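Local coordinates for histidine utilization repressor (Pseudomonas syringae pv. tomato, PDB 2PKH), which probably represses the histidine utilization genes by binding operator DNA until an inducer is present, this chain being its C-terminal UTRA domain, at residues K12-K17 / H39-H44; Q52-F57 / A131-P136; A84-G89 / R119-G124. All blocks are in the same frame, centred on the assembly; numbering follows the deposited sequence.

Contact 1: K12-K17 / H39-H44; sequences KVMVLK and HSLIVH
Val15 lies obliquely across His39: its CG1 methyl, set anti to the backbone N (chi1 177°), sits over one face of the imidazole, 4.1 Å from the ring centroid and displaced toward the rim, a CH-pi contact. The same residue meets Leu41 near the backbone, CB of Val15 to CB of Leu41 at 3.7 Å. Lys17 runs alongside His39, pointing the same way, so that its CE passes the ring obliquely; both polar ends turn to Glu19, which makes a salt bridge with Lys17 NZ and is hydrogen-bonded to His39 ND1, while His39 NE2 is hydrogen-bonded to Asp55 OD1. The strands 9-20 and 36-46 are antiparallel, and a classic beta bulge interrupts their pairing where Met14 and Val15 both face Leu41. Leu41 O is gripped twice there, by Met14 N at 2.8 Å, nearly along the C=O axis, and by Val15 N at 3.2 Å on a lone pair. The bulge sets selenomethionine Met14 beside Leu41, its CG 3.9 Å from Leu41 CD2; the side chain then bends at chi2 and chi3, and its end leads away from the 39-44 strand. On the opposite face of the sheet, Val13 and Ile42 lie side by side with CG2 of Val13 4.1 Å from CG1 of Ile42, and Leu16 CD1 rests 3.9 Å from Ser40 CB; Ser40 OG is hydrogen-bonded to Tyr66 OH.

Contact 2: Q52-F57 / A131-P136; sequences QIEDRF and ARLIHP. With EDO (1,2-ethanediol), chain N.
Gln52 leaves its strand with CG anti to the backbone N (chi1 -162°) and stays extended beyond it, running alongside His135. Its CB lies 4.0 Å from His135 ND1, and CG comes closer to the imidazole, 3.5 Å from His135 CE1. At CD the chain also meets Leu133 CD2. The amide plane stands 60° from the ring, and NE2 approaches it obliquely, 3.0 Å from His135 CE1, and also packs against the Leu133 methyl. On the other branch, OE1 accepts a weak hydrogen bond from O2 of a 1,2-ethanediol, probably from the crystallisation liquor. Leu133 CD2 is shared, lying 3.6 Å from Glu54 CG as well. Farther along this face, Glu54 OE1 receives Arg56 NE at 2.7 Å in a salt bridge, in the guanidinium plane but above that of the carboxylate, while Ala131 CB covers one guanidinium face. Four backbone hydrogen bonds join the antiparallel strands, the shortest from Arg132 N to Asp55 O at 2.7 Å. These are central strands of the UTRA-domain sheet, with 36-46 and 113-123 as their outer neighbours; on the face bearing Ile53 and Ile134, helix 100-106 packs over both isoleucines, and its Glu102 pairs with Arg132.

Contact 3: A84-G89 / R119-G124; sequences APLTEG and RRTWSG
The Trp122 indole presents its edge to the other segment: Glu88 O lies near the ring plane, 3.5 Å from Trp122 CE3, and Gly89 C is close to CZ3. Trp122 CZ2 lies 3.4 Å above one face of the Arg120 guanidinium, toward its rim; Arg120 NH2 lies at the indole edge and forms a salt bridge with Glu90. The Glu88 carboxylate is turned 51° from the indole, with CG against CE3. In the backbone, Trp122 N gives Glu88 O a nearly straight bond of 2.9 Å (173°), and Trp122 O takes Thr87 N in its carbonyl plane. Ser123 OG, anti to its backbone N, donates to Pro85 O at 2.7 Å from above the carbonyl plane. Thr87 OG1 accepts from Gly124 N at 2.8 Å and donates to a water that in turn donates hydrogen bonds to Glu88 OE1 and Gly124 O. Leu86 crosses Thr121 at about a right angle, with CB against CG2. Glu88 and Gly89 also pair with a strand of the second subunit, continuing the sheet across the interface. Glu88 forms a salt bridge with Arg145 of the third subunit, so the water and this arginine would favour its ionised form, where the outermost strand of the chain's own sheet meets two other subunits.

From the N terminus, contact 1 closes first: strand 9-20 passes through helix 22-29 and returns as 36-46, forming one margin of the sheet within the chain. The next strand, 49-59, opens contact 2, which closes only when 126-136 comes back beside it; contact 3 falls wholly within that long excursion, joining the turn after helix 76-83 and the start of strand 88-97 to the end of 113-123. Contacts 1 and 2 touch through His39 and Asp55, and contacts 2 and 3 through Ala131 N and Arg119 O. Contacts 1 and 3 lie on opposite sides of the chain's centre, their centres about 21 Å apart, with contact 2 tying both halves into one six-stranded antiparallel sheet.

Contact 1: K12-K17 / H39-H44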
ATOM      1  N   LYS B  12     -14.955  -6.297  23.906  1.00 26.01           N
ATOM      2  CA  LYS B  12     -15.746  -7.234  24.680  1.00 26.82           C
ATOM      3  C   LYS B  12     -15.604  -8.524  23.909  1.00 24.87           C
ATOM      4  O   LYS B  12     -15.915  -8.582  22.716  1.00 22.90           O
ATOM      5  CB  LYS B  12     -17.196  -6.773  24.648  1.00 28.68           C
ATOM      6  CG  LYS B  12     -18.044  -7.180  25.856  1.00 34.51           C
ATOM      7  CD  LYS B  12     -19.324  -6.299  25.975  1.00 34.15           C
ATOM      8  CE  LYS B  12     -19.064  -4.957  26.683  1.00 43.00           C
ATOM      9  NZ  LYS B  12     -18.501  -5.150  28.068  1.00 46.80           N
ATOM     10  N   VAL B  13     -15.064  -9.540  24.578  1.00 24.14           N
ATOM     11  CA  VAL B  13     -14.983 -10.906  24.014  1.00 22.69           C
ATOM     12  C   VAL B  13     -16.373 -11.547  24.189  1.00 23.73           C
ATOM     13  O   VAL B  13     -16.887 -11.641  25.329  1.00 23.46           O
ATOM     14  CB  VAL B  13     -13.856 -11.667  24.758  1.00 24.09           C
ATOM     15  CG1 VAL B  13     -13.617 -13.055  24.208  1.00 22.72           C
ATOM     16  CG2 VAL B  13     -12.600 -10.821  24.664  1.00 20.58           C
HETATM   17  N   MSE B  14     -16.997 -11.949  23.095  1.00 20.65           N
HETATM   18  CA  MSE B  14     -18.311 -12.640  23.142  1.00 21.16           C
HETATM   19  C   MSE B  14     -18.114 -14.170  23.025  1.00 20.17           C
HETATM   20  O   MSE B  14     -18.876 -14.898  23.595  1.00 18.27           O
HETATM   21  CB  MSE B  14     -19.275 -12.229  22.007  1.00 21.00           C
HETATM   22  CG  MSE B  14     -19.434 -10.652  21.723  1.00 24.56           C
HETATM   23 SE   MSE B  14     -20.071  -9.831  23.399  0.90 43.65          SE
HETATM   24  CE  MSE B  14     -21.904 -10.443  23.289  1.00 43.04           C
ATOM     25  N   VAL B  15     -17.139 -14.605  22.208  1.00 19.21           N
ATOM     26  CA  VAL B  15     -16.854 -16.012  21.917  1.00 20.21           C
ATOM     27  C   VAL B  15     -15.361 -16.264  22.037  1.00 18.22           C
ATOM     28  O   VAL B  15     -14.505 -15.482  21.593  1.00 16.62           O
ATOM     29  CB  VAL B  15     -17.396 -16.415  20.500  1.00 21.51           C
ATOM     30  CG1 VAL B  15     -17.058 -17.829  20.135  1.00 24.27           C
ATOM     31  CG2 VAL B  15     -18.884 -16.233  20.489  1.00 25.07           C
ATOM     32  N   LEU B  16     -15.021 -17.302  22.763  1.00 21.43           N
ATOM     33  CA  LEU B  16     -13.639 -17.847  22.781  1.00 20.08           C
ATOM     34  C   LEU B  16     -13.705 -19.367  23.081  1.00 20.05           C
ATOM     35  O   LEU B  16     -13.814 -19.764  24.240  1.00 17.20           O
ATOM     36  CB  LEU B  16     -12.771 -17.135  23.837  1.00 20.34           C
ATOM     37  CG  LEU B  16     -11.252 -17.478  23.809  1.00 23.00           C
ATOM     38  CD1 LEU B  16     -10.515 -17.050  22.580  1.00 20.46           C
ATOM     39  CD2 LEU B  16     -10.618 -16.846  25.030  1.00 23.95           C
ATOM     40  N   LYS B  17     -13.552 -20.174  22.021  1.00 19.38           N
ATOM     41  CA  LYS B  17     -13.891 -21.647  22.071  1.00 20.14           C
ATOM     42  C   LYS B  17     -13.235 -22.444  20.981  1.00 19.41           C
ATOM     43  O   LYS B  17     -12.892 -21.920  19.902  1.00 19.00           O
ATOM     44  CB  LYS B  17     -15.392 -21.861  21.992  1.00 17.70           C
ATOM     45  CG  LYS B  17     -16.076 -21.646  20.665  1.00 19.89           C
ATOM     46  CD  LYS B  17     -17.562 -21.411  20.936  1.00 21.11           C
ATOM     47  CE  LYS B  17     -18.446 -21.092  19.677  1.00 22.70           C
ATOM     48  NZ  LYS B  17     -18.641 -22.416  19.012  1.00 20.57           N
ATOM     49  N   HIS B  39     -11.776 -20.209  17.927  1.00 18.73           N
ATOM     50  CA  HIS B  39     -12.716 -19.249  17.355  1.00 17.66           C
ATOM     51  C   HIS B  39     -12.927 -18.147  18.421  1.00 19.20           C
ATOM     52  O   HIS B  39     -13.329 -18.450  19.532  1.00 17.46           O
ATOM     53  CB  HIS B  39     -14.062 -19.963  17.076  1.00 18.85           C
ATOM     54  CG  HIS B  39     -15.122 -19.053  16.544  1.00 16.14           C
ATOM     55  ND1 HIS B  39     -16.463 -19.367  16.558  1.00 14.05           N
ATOM     56  CD2 HIS B  39     -15.044 -17.781  16.111  1.00 12.68           C
ATOM     57  CE1 HIS B  39     -17.157 -18.342  16.116  1.00 20.06           C
ATOM     58  NE2 HIS B  39     -16.317 -17.381  15.794  1.00 18.01           N
ATOM     59  N   SER B  40     -12.650 -16.892  18.073  1.00 18.45           N
ATOM     60  CA  SER B  40     -12.948 -15.814  18.909  1.00 17.92           C
ATOM     61  C   SER B  40     -13.913 -14.838  18.164  1.00 18.99           C
ATOM     62  O   SER B  40     -13.784 -14.626  16.963  1.00 20.41           O
ATOM     63  CB  SER B  40     -11.648 -15.067  19.392  1.00 19.68           C
ATOM     64  OG  SER B  40     -10.875 -14.538  18.278  1.00 17.87           O
ATOM     65  N   LEU B  41     -14.848 -14.258  18.897  1.00 17.61           N
ATOM     66  CA  LEU B  41     -15.684 -13.146  18.353  1.00 18.49           C
ATOM     67  C   LEU B  41     -15.590 -12.026  19.371  1.00 17.38           C
ATOM     68  O   LEU B  41     -15.972 -12.185  20.547  1.00 19.55           O
ATOM     69  CB  LEU B  41     -17.161 -13.581  18.129  1.00 19.87           C
ATOM     70  CG  LEU B  41     -17.879 -12.543  17.215  1.00 18.53           C
ATOM     71  CD1 LEU B  41     -19.042 -13.289  16.490  1.00 26.43           C
ATOM     72  CD2 LEU B  41     -18.296 -11.458  18.056  1.00 19.41           C
ATOM     73  N   ILE B  42     -15.028 -10.881  18.934  1.00 17.72           N
ATOM     74  CA  ILE B  42     -14.798  -9.751  19.815  1.00 19.65           C
ATOM     75  C   ILE B  42     -15.430  -8.488  19.222  1.00 18.81           C
ATOM     76  O   ILE B  42     -15.392  -8.333  18.020  1.00 19.33           O
ATOM     77  CB  ILE B  42     -13.280  -9.463  19.974  1.00 18.98           C
ATOM     78  CG1 ILE B  42     -12.560 -10.723  20.549  1.00 22.19           C
ATOM     79  CG2 ILE B  42     -13.076  -8.258  20.947  1.00 22.46           C
ATOM     80  CD1 ILE B  42     -11.027 -10.526  20.748  1.00 21.35           C
ATOM     81  N   VAL B  43     -16.010  -7.622  20.045  1.00 18.13           N
ATOM     82  CA  VAL B  43     -16.549  -6.334  19.525  1.00 19.32           C
ATOM     83  C   VAL B  43     -15.555  -5.335  20.035  1.00 19.02           C
ATOM     84  O   VAL B  43     -15.273  -5.265  21.239  1.00 20.57           O
ATOM     85  CB  VAL B  43     -17.914  -5.993  20.058  1.00 16.87           C
ATOM     86  CG1 VAL B  43     -18.506  -4.623  19.495  1.00 15.84           C
ATOM     87  CG2 VAL B  43     -18.954  -7.166  19.702  1.00 22.99           C
ATOM     88  N   HIS B  44     -15.044  -4.563  19.102  1.00 20.44           N
ATOM     89  CA  HIS B  44     -14.064  -3.511  19.374  1.00 19.39           C
ATOM     90  C   HIS B  44     -14.796  -2.168  19.397  1.00 19.70           C
ATOM     91  O   HIS B  44     -15.611  -1.888  18.501  1.00 19.95           O
ATOM     92  CB  HIS B  44     -13.017  -3.508  18.250  1.00 18.63           C
ATOM     93  CG  HIS B  44     -12.078  -4.687  18.292  1.00 19.95           C
ATOM     94  ND1 HIS B  44     -12.302  -5.833  17.561  1.00 23.48           N
ATOM     95  CD2 HIS B  44     -10.938  -4.905  18.981  1.00 18.73           C
ATOM     96  CE1 HIS B  44     -11.323  -6.694  17.769  1.00 15.78           C
ATOM     97  NE2 HIS B  44     -10.501  -6.166  18.648  1.00 25.15           N
TER

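Contact 2: Q52-F57 / A131-P136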
ATOM      1  N   GLN B  52     -16.163  -2.320  15.300  1.00 19.73           N
ATOM      2  CA  GLN B  52     -15.838  -3.562  14.508  1.00 19.94           C
ATOM      3  C   GLN B  52     -16.307  -4.769  15.219  1.00 18.05           C
ATOM      4  O   GLN B  52     -16.158  -4.815  16.412  1.00 16.87           O
ATOM      5  CB  GLN B  52     -14.330  -3.732  14.438  1.00 18.53           C
ATOM      6  CG  GLN B  52     -13.904  -4.679  13.334  1.00 22.58           C
ATOM      7  CD  GLN B  52     -12.448  -5.077  13.441  1.00 25.28           C
ATOM      8  OE1 GLN B  52     -12.036  -5.600  14.426  1.00 27.88           O
ATOM      9  NE2 GLN B  52     -11.678  -4.766  12.441  1.00 25.74           N
ATOM     10  N   ILE B  53     -16.876  -5.743  14.496  1.00 19.62           N
ATOM     11  CA  ILE B  53     -16.986  -7.090  15.031  1.00 20.63           C
ATOM     12  C   ILE B  53     -15.877  -7.925  14.367  1.00 20.19           C
ATOM     13  O   ILE B  53     -15.812  -7.996  13.160  1.00 19.35           O
ATOM     14  CB  ILE B  53     -18.395  -7.759  14.774  1.00 22.99           C
ATOM     15  CG1 ILE B  53     -19.521  -6.834  15.265  1.00 19.56           C
ATOM     16  CG2 ILE B  53     -18.553  -9.055  15.608  1.00 26.55           C
ATOM     17  CD1 ILE B  53     -20.951  -7.492  15.049  1.00 21.21           C
ATOM     18  N   GLU B  54     -15.009  -8.555  15.144  1.00 17.65           N
ATOM     19  CA  GLU B  54     -13.910  -9.316  14.487  1.00 21.58           C
ATOM     20  C   GLU B  54     -14.249 -10.786  14.792  1.00 21.39           C
ATOM     21  O   GLU B  54     -14.207 -11.157  15.963  1.00 20.78           O
ATOM     22  CB  GLU B  54     -12.592  -9.004  15.206  1.00 20.13           C
ATOM     23  CG  GLU B  54     -11.402  -9.931  14.882  1.00 22.66           C
ATOM     24  CD  GLU B  54     -10.200  -9.784  15.884  1.00 26.84           C
ATOM     25  OE1 GLU B  54      -9.010 -10.024  15.513  1.00 31.80           O
ATOM     26  OE2 GLU B  54     -10.456  -9.409  17.033  1.00 32.14           O
ATOM     27  N   ASP B  55     -14.611 -11.574  13.775  1.00 22.48           N
ATOM     28  CA  ASP B  55     -14.962 -12.996  13.934  1.00 21.88           C
ATOM     29  C   ASP B  55     -13.797 -13.742  13.344  1.00 20.73           C
ATOM     30  O   ASP B  55     -13.587 -13.639  12.135  1.00 20.51           O
ATOM     31  CB  ASP B  55     -16.185 -13.307  13.075  1.00 23.12           C
ATOM     32  CG  ASP B  55     -16.924 -14.562  13.578  1.00 26.10           C
ATOM     33  OD1 ASP B  55     -16.509 -15.080  14.667  1.00 26.36           O
ATOM     34  OD2 ASP B  55     -17.855 -15.038  12.865  1.00 25.45           O
ATOM     35  N   ARG B  56     -12.991 -14.385  14.195  1.00 18.33           N
ATOM     36  CA  ARG B  56     -11.653 -14.855  13.826  1.00 18.88           C
ATOM     37  C   ARG B  56     -11.502 -16.318  14.101  1.00 17.87           C
ATOM     38  O   ARG B  56     -11.876 -16.777  15.181  1.00 19.18           O
ATOM     39  CB  ARG B  56     -10.553 -14.084  14.640  1.00 17.87           C
ATOM     40  CG  ARG B  56      -9.101 -14.593  14.357  1.00 17.95           C
ATOM     41  CD  ARG B  56      -8.004 -13.634  14.865  1.00 22.86           C
ATOM     42  NE  ARG B  56      -8.047 -12.270  14.292  1.00 22.54           N
ATOM     43  CZ  ARG B  56      -7.524 -11.901  13.125  1.00 27.23           C
ATOM     44  NH1 ARG B  56      -6.949 -12.794  12.314  1.00 21.26           N
ATOM     45  NH2 ARG B  56      -7.650 -10.628  12.737  1.00 26.56           N
ATOM     46  N   PHE B  57     -10.918 -17.030  13.172  1.00 18.46           N
ATOM     47  CA  PHE B  57     -10.638 -18.455  13.370  1.00 19.24           C
ATOM     48  C   PHE B  57      -9.144 -18.734  13.208  1.00 20.36           C
ATOM     49  O   PHE B  57      -8.493 -18.093  12.354  1.00 19.84           O
ATOM     50  CB  PHE B  57     -11.444 -19.254  12.329  1.00 18.66           C
ATOM     51  CG  PHE B  57     -12.932 -18.958  12.377  1.00 19.83           C
ATOM     52  CD1 PHE B  57     -13.824 -19.826  13.015  1.00 19.15           C
ATOM     53  CD2 PHE B  57     -13.430 -17.748  11.807  1.00 21.80           C
ATOM     54  CE1 PHE B  57     -15.190 -19.495  13.080  1.00 19.29           C
ATOM     55  CE2 PHE B  57     -14.773 -17.429  11.879  1.00 19.90           C
ATOM     56  CZ  PHE B  57     -15.645 -18.294  12.571  1.00 20.33           C
ATOM     57  N   ALA B 131     -10.337 -14.194   9.200  1.00 20.42           N
ATOM     58  CA  ALA B 131     -11.219 -13.333  10.020  1.00 19.33           C
ATOM     59  C   ALA B 131     -12.272 -12.685   9.136  1.00 20.59           C
ATOM     60  O   ALA B 131     -12.004 -12.363   7.981  1.00 21.27           O
ATOM     61  CB  ALA B 131     -10.413 -12.235  10.779  1.00 20.05           C
ATOM     62  N   ARG B 132     -13.404 -12.381   9.713  1.00 21.06           N
ATOM     63  CA  ARG B 132     -14.475 -11.711   8.986  1.00 23.11           C
ATOM     64  C   ARG B 132     -14.703 -10.489   9.804  1.00 23.53           C
ATOM     65  O   ARG B 132     -15.041 -10.580  10.989  1.00 21.45           O
ATOM     66  CB  ARG B 132     -15.737 -12.598   9.012  1.00 23.90           C
ATOM     67  CG  ARG B 132     -16.923 -12.047   8.243  1.00 23.05           C
ATOM     68  CD  ARG B 132     -18.128 -12.957   8.409  1.00 24.92           C
ATOM     69  NE  ARG B 132     -19.146 -12.535   7.441  1.00 27.72           N
ATOM     70  CZ  ARG B 132     -20.112 -11.693   7.738  1.00 29.42           C
ATOM     71  NH1 ARG B 132     -20.206 -11.235   8.978  1.00 35.01           N
ATOM     72  NH2 ARG B 132     -20.996 -11.317   6.817  1.00 27.51           N
ATOM     73  N   LEU B 133     -14.435  -9.317   9.236  1.00 21.68           N
ATOM     74  CA  LEU B 133     -14.471  -8.095  10.091  1.00 22.36           C
ATOM     75  C   LEU B 133     -15.562  -7.199   9.539  1.00 23.10           C
ATOM     76  O   LEU B 133     -15.569  -6.881   8.330  1.00 23.43           O
ATOM     77  CB  LEU B 133     -13.116  -7.370  10.010  1.00 22.70           C
ATOM     78  CG  LEU B 133     -11.834  -8.221  10.169  1.00 23.24           C
ATOM     79  CD1 LEU B 133     -10.740  -7.377   9.556  1.00 22.75           C
ATOM     80  CD2 LEU B 133     -11.665  -8.294  11.643  1.00 18.06           C
ATOM     81  N   ILE B 134     -16.508  -6.811  10.351  1.00 23.15           N
ATOM     82  CA  ILE B 134     -17.597  -5.984   9.814  1.00 23.57           C
ATOM     83  C   ILE B 134     -17.580  -4.670  10.560  1.00 22.36           C
ATOM     84  O   ILE B 134     -17.466  -4.665  11.792  1.00 21.24           O
ATOM     85  CB  ILE B 134     -18.967  -6.779   9.744  1.00 25.31           C
ATOM     86  CG1 ILE B 134     -20.159  -5.856   9.433  1.00 23.40           C
ATOM     87  CG2 ILE B 134     -19.237  -7.545  11.043  1.00 28.23           C
ATOM     88  CD1 ILE B 134     -21.420  -6.777   8.873  1.00 25.95           C
ATOM     89  N   HIS B 135     -17.619  -3.576   9.806  1.00 20.03           N
ATOM     90  CA  HIS B 135     -17.486  -2.260  10.394  1.00 21.26           C
ATOM     91  C   HIS B 135     -18.711  -1.455  10.017  1.00 20.25           C
ATOM     92  O   HIS B 135     -19.102  -1.539   8.866  1.00 22.08           O
ATOM     93  CB  HIS B 135     -16.282  -1.525   9.820  1.00 20.44           C
ATOM     94  CG  HIS B 135     -15.036  -2.334   9.771  1.00 22.42           C
ATOM     95  ND1 HIS B 135     -14.041  -2.246  10.730  1.00 24.83           N
ATOM     96  CD2 HIS B 135     -14.645  -3.287   8.904  1.00 18.06           C
ATOM     97  CE1 HIS B 135     -13.042  -3.038  10.394  1.00 20.49           C
ATOM     98  NE2 HIS B 135     -13.389  -3.699   9.303  1.00 23.51           N
ATOM     99  N   PRO B 136     -19.278  -0.651  10.960  1.00 20.52           N
ATOM    100  CA  PRO B 136     -20.236   0.351  10.422  1.00 19.14           C
ATOM    101  C   PRO B 136     -19.582   1.335   9.426  1.00 17.23           C
ATOM    102  O   PRO B 136     -18.524   1.881   9.674  1.00 16.12           O
ATOM    103  CB  PRO B 136     -20.743   1.066  11.683  1.00 19.88           C
ATOM    104  CG  PRO B 136     -20.343   0.138  12.884  1.00 21.41           C
ATOM    105  CD  PRO B 136     -19.069  -0.482  12.424  1.00 19.43           C
TER
HETATM  106  C1  EDO N1010      -7.452  -5.053  15.270  1.00 45.54           C
HETATM  107  O1  EDO N1010      -7.409  -4.138  16.355  1.00 46.25           O
HETATM  108  C2  EDO N1010      -8.899  -5.553  15.166  1.00 46.04           C
HETATM  109  O2  EDO N1010      -8.972  -6.582  14.156  1.00 44.65           O

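Contact 3: A84-G89 / R119-G124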
ATOM      1  N   ALA B  84       3.928 -16.558  15.719  1.00 30.60           N
ATOM      2  CA  ALA B  84       4.466 -17.062  14.460  1.00 29.34           C
ATOM      3  C   ALA B  84       4.730 -15.892  13.535  1.00 28.60           C
ATOM      4  O   ALA B  84       4.044 -14.879  13.612  1.00 28.04           O
ATOM      5  CB  ALA B  84       3.482 -17.994  13.835  1.00 29.04           C
ATOM      6  N   PRO B  85       5.741 -16.009  12.663  1.00 28.46           N
ATOM      7  CA  PRO B  85       5.950 -14.898  11.704  1.00 27.84           C
ATOM      8  C   PRO B  85       4.888 -14.835  10.616  1.00 26.50           C
ATOM      9  O   PRO B  85       4.703 -15.787   9.882  1.00 26.80           O
ATOM     10  CB  PRO B  85       7.328 -15.193  11.084  1.00 27.51           C
ATOM     11  CG  PRO B  85       7.599 -16.599  11.380  1.00 28.77           C
ATOM     12  CD  PRO B  85       6.737 -17.085  12.508  1.00 28.36           C
ATOM     13  N   LEU B  86       4.174 -13.723  10.537  1.00 26.34           N
ATOM     14  CA  LEU B  86       3.034 -13.617   9.619  1.00 23.94           C
ATOM     15  C   LEU B  86       3.578 -13.005   8.363  1.00 22.52           C
ATOM     16  O   LEU B  86       4.109 -11.924   8.408  1.00 24.67           O
ATOM     17  CB  LEU B  86       1.919 -12.773  10.260  1.00 24.29           C
ATOM     18  CG  LEU B  86       1.372 -13.424  11.585  1.00 23.70           C
ATOM     19  CD1 LEU B  86       0.321 -12.550  12.093  1.00 29.15           C
ATOM     20  CD2 LEU B  86       0.875 -14.919  11.424  1.00 24.39           C
ATOM     21  N   THR B  87       3.512 -13.691   7.252  1.00 21.31           N
ATOM     22  CA  THR B  87       4.313 -13.291   6.052  1.00 22.54           C
ATOM     23  C   THR B  87       3.495 -12.774   4.880  1.00 23.27           C
ATOM     24  O   THR B  87       4.026 -12.165   3.945  1.00 23.14           O
ATOM     25  CB  THR B  87       5.069 -14.517   5.531  1.00 24.50           C
ATOM     26  OG1 THR B  87       4.141 -15.592   5.349  1.00 24.97           O
ATOM     27  CG2 THR B  87       6.065 -14.975   6.564  1.00 22.51           C
ATOM     28  N   GLU B  88       2.183 -13.008   4.918  1.00 22.72           N
ATOM     29  CA  GLU B  88       1.340 -12.765   3.738  1.00 22.52           C
ATOM     30  C   GLU B  88      -0.116 -12.645   4.181  1.00 22.73           C
ATOM     31  O   GLU B  88      -0.531 -13.357   5.088  1.00 20.97           O
ATOM     32  CB  GLU B  88       1.541 -13.911   2.722  1.00 21.61           C
ATOM     33  CG  GLU B  88       0.848 -13.703   1.393  1.00 26.41           C
ATOM     34  CD  GLU B  88       1.356 -14.588   0.297  1.00 35.63           C
ATOM     35  OE1 GLU B  88       2.195 -15.489   0.574  1.00 38.31           O
ATOM     36  OE2 GLU B  88       0.956 -14.353  -0.866  1.00 34.90           O
ATOM     37  N   GLY B  89      -0.889 -11.758   3.533  1.00 22.95           N
ATOM     38  CA  GLY B  89      -2.291 -11.490   3.962  1.00 23.05           C
ATOM     39  C   GLY B  89      -3.100 -11.425   2.685  1.00 24.79           C
ATOM     40  O   GLY B  89      -2.530 -11.088   1.601  1.00 21.35           O
ATOM     41  N   ARG B 119     -10.406 -11.652   5.650  1.00 23.80           N
ATOM     42  CA  ARG B 119      -8.953 -11.724   5.581  1.00 23.72           C
ATOM     43  C   ARG B 119      -8.472 -13.145   5.933  1.00 23.40           C
ATOM     44  O   ARG B 119      -9.062 -13.803   6.823  1.00 21.69           O
ATOM     45  CB  ARG B 119      -8.424 -10.822   6.656  1.00 23.87           C
ATOM     46  CG  ARG B 119      -8.509  -9.360   6.346  1.00 27.71           C
ATOM     47  CD  ARG B 119      -7.407  -8.732   7.163  1.00 38.38           C
ATOM     48  NE  ARG B 119      -7.835  -7.478   7.724  1.00 46.40           N
ATOM     49  CZ  ARG B 119      -7.749  -6.293   7.111  1.00 53.96           C
ATOM     50  NH1 ARG B 119      -8.162  -5.197   7.767  1.00 56.25           N
ATOM     51  NH2 ARG B 119      -7.268  -6.190   5.861  1.00 53.77           N
ATOM     52  N   ARG B 120      -7.369 -13.556   5.331  1.00 20.71           N
ATOM     53  CA  ARG B 120      -6.616 -14.753   5.753  1.00 21.79           C
ATOM     54  C   ARG B 120      -5.183 -14.327   5.889  1.00 21.31           C
ATOM     55  O   ARG B 120      -4.724 -13.476   5.109  1.00 23.58           O
ATOM     56  CB  ARG B 120      -6.674 -15.783   4.637  1.00 22.56           C
ATOM     57  CG  ARG B 120      -7.598 -16.877   4.898  1.00 30.45           C
ATOM     58  CD  ARG B 120      -8.284 -17.473   3.633  1.00 30.28           C
ATOM     59  NE  ARG B 120      -7.694 -17.329   2.273  1.00 30.66           N
ATOM     60  CZ  ARG B 120      -7.210 -18.348   1.555  1.00 32.60           C
ATOM     61  NH1 ARG B 120      -7.160 -19.590   2.065  1.00 26.16           N
ATOM     62  NH2 ARG B 120      -6.750 -18.139   0.329  1.00 33.43           N
ATOM     63  N   THR B 121      -4.443 -14.936   6.806  1.00 18.94           N
ATOM     64  CA  THR B 121      -3.037 -14.551   7.010  1.00 19.54           C
ATOM     65  C   THR B 121      -2.251 -15.863   7.064  1.00 19.86           C
ATOM     66  O   THR B 121      -2.663 -16.823   7.794  1.00 17.71           O
ATOM     67  CB  THR B 121      -2.874 -13.783   8.325  1.00 19.58           C
ATOM     68  OG1 THR B 121      -3.692 -12.585   8.224  1.00 25.05           O
ATOM     69  CG2 THR B 121      -1.392 -13.433   8.690  1.00 17.88           C
ATOM     70  N   TRP B 122      -1.113 -15.857   6.386  1.00 19.07           N
ATOM     71  CA  TRP B 122      -0.242 -17.030   6.304  1.00 21.56           C
ATOM     72  C   TRP B 122       1.019 -16.795   7.106  1.00 22.30           C
ATOM     73  O   TRP B 122       1.456 -15.651   7.271  1.00 18.41           O
ATOM     74  CB  TRP B 122       0.216 -17.296   4.871  1.00 22.30           C
ATOM     75  CG  TRP B 122      -0.828 -17.871   4.026  1.00 23.98           C
ATOM     76  CD1 TRP B 122      -1.008 -19.207   3.721  1.00 25.31           C
ATOM     77  CD2 TRP B 122      -1.839 -17.154   3.315  1.00 25.39           C
ATOM     78  NE1 TRP B 122      -2.086 -19.346   2.879  1.00 25.54           N
ATOM     79  CE2 TRP B 122      -2.633 -18.105   2.645  1.00 26.29           C
ATOM     80  CE3 TRP B 122      -2.187 -15.808   3.233  1.00 25.48           C
ATOM     81  CZ2 TRP B 122      -3.727 -17.748   1.871  1.00 29.31           C
ATOM     82  CZ3 TRP B 122      -3.305 -15.443   2.454  1.00 25.52           C
ATOM     83  CH2 TRP B 122      -4.058 -16.404   1.784  1.00 28.63           C
ATOM     84  N   SER B 123       1.598 -17.898   7.599  1.00 24.41           N
ATOM     85  CA  SER B 123       2.967 -17.890   8.105  1.00 25.67           C
ATOM     86  C   SER B 123       3.704 -18.821   7.200  1.00 27.59           C
ATOM     87  O   SER B 123       3.592 -20.038   7.386  1.00 27.85           O
ATOM     88  CB  SER B 123       3.065 -18.421   9.556  1.00 27.13           C
ATOM     89  OG  SER B 123       4.438 -18.441   9.992  1.00 25.23           O
ATOM     90  N   GLY B 124       4.463 -18.269   6.226  1.00 27.12           N
ATOM     91  CA  GLY B 124       5.056 -19.082   5.151  1.00 27.58           C
ATOM     92  C   GLY B 124       3.960 -19.580   4.217  1.00 28.55           C
ATOM     93  O   GLY B 124       3.166 -18.786   3.667  1.00 28.85           O
TER
HETATM   94  O   HOH W   1       3.662 -16.270   3.021  1.00 26.99           O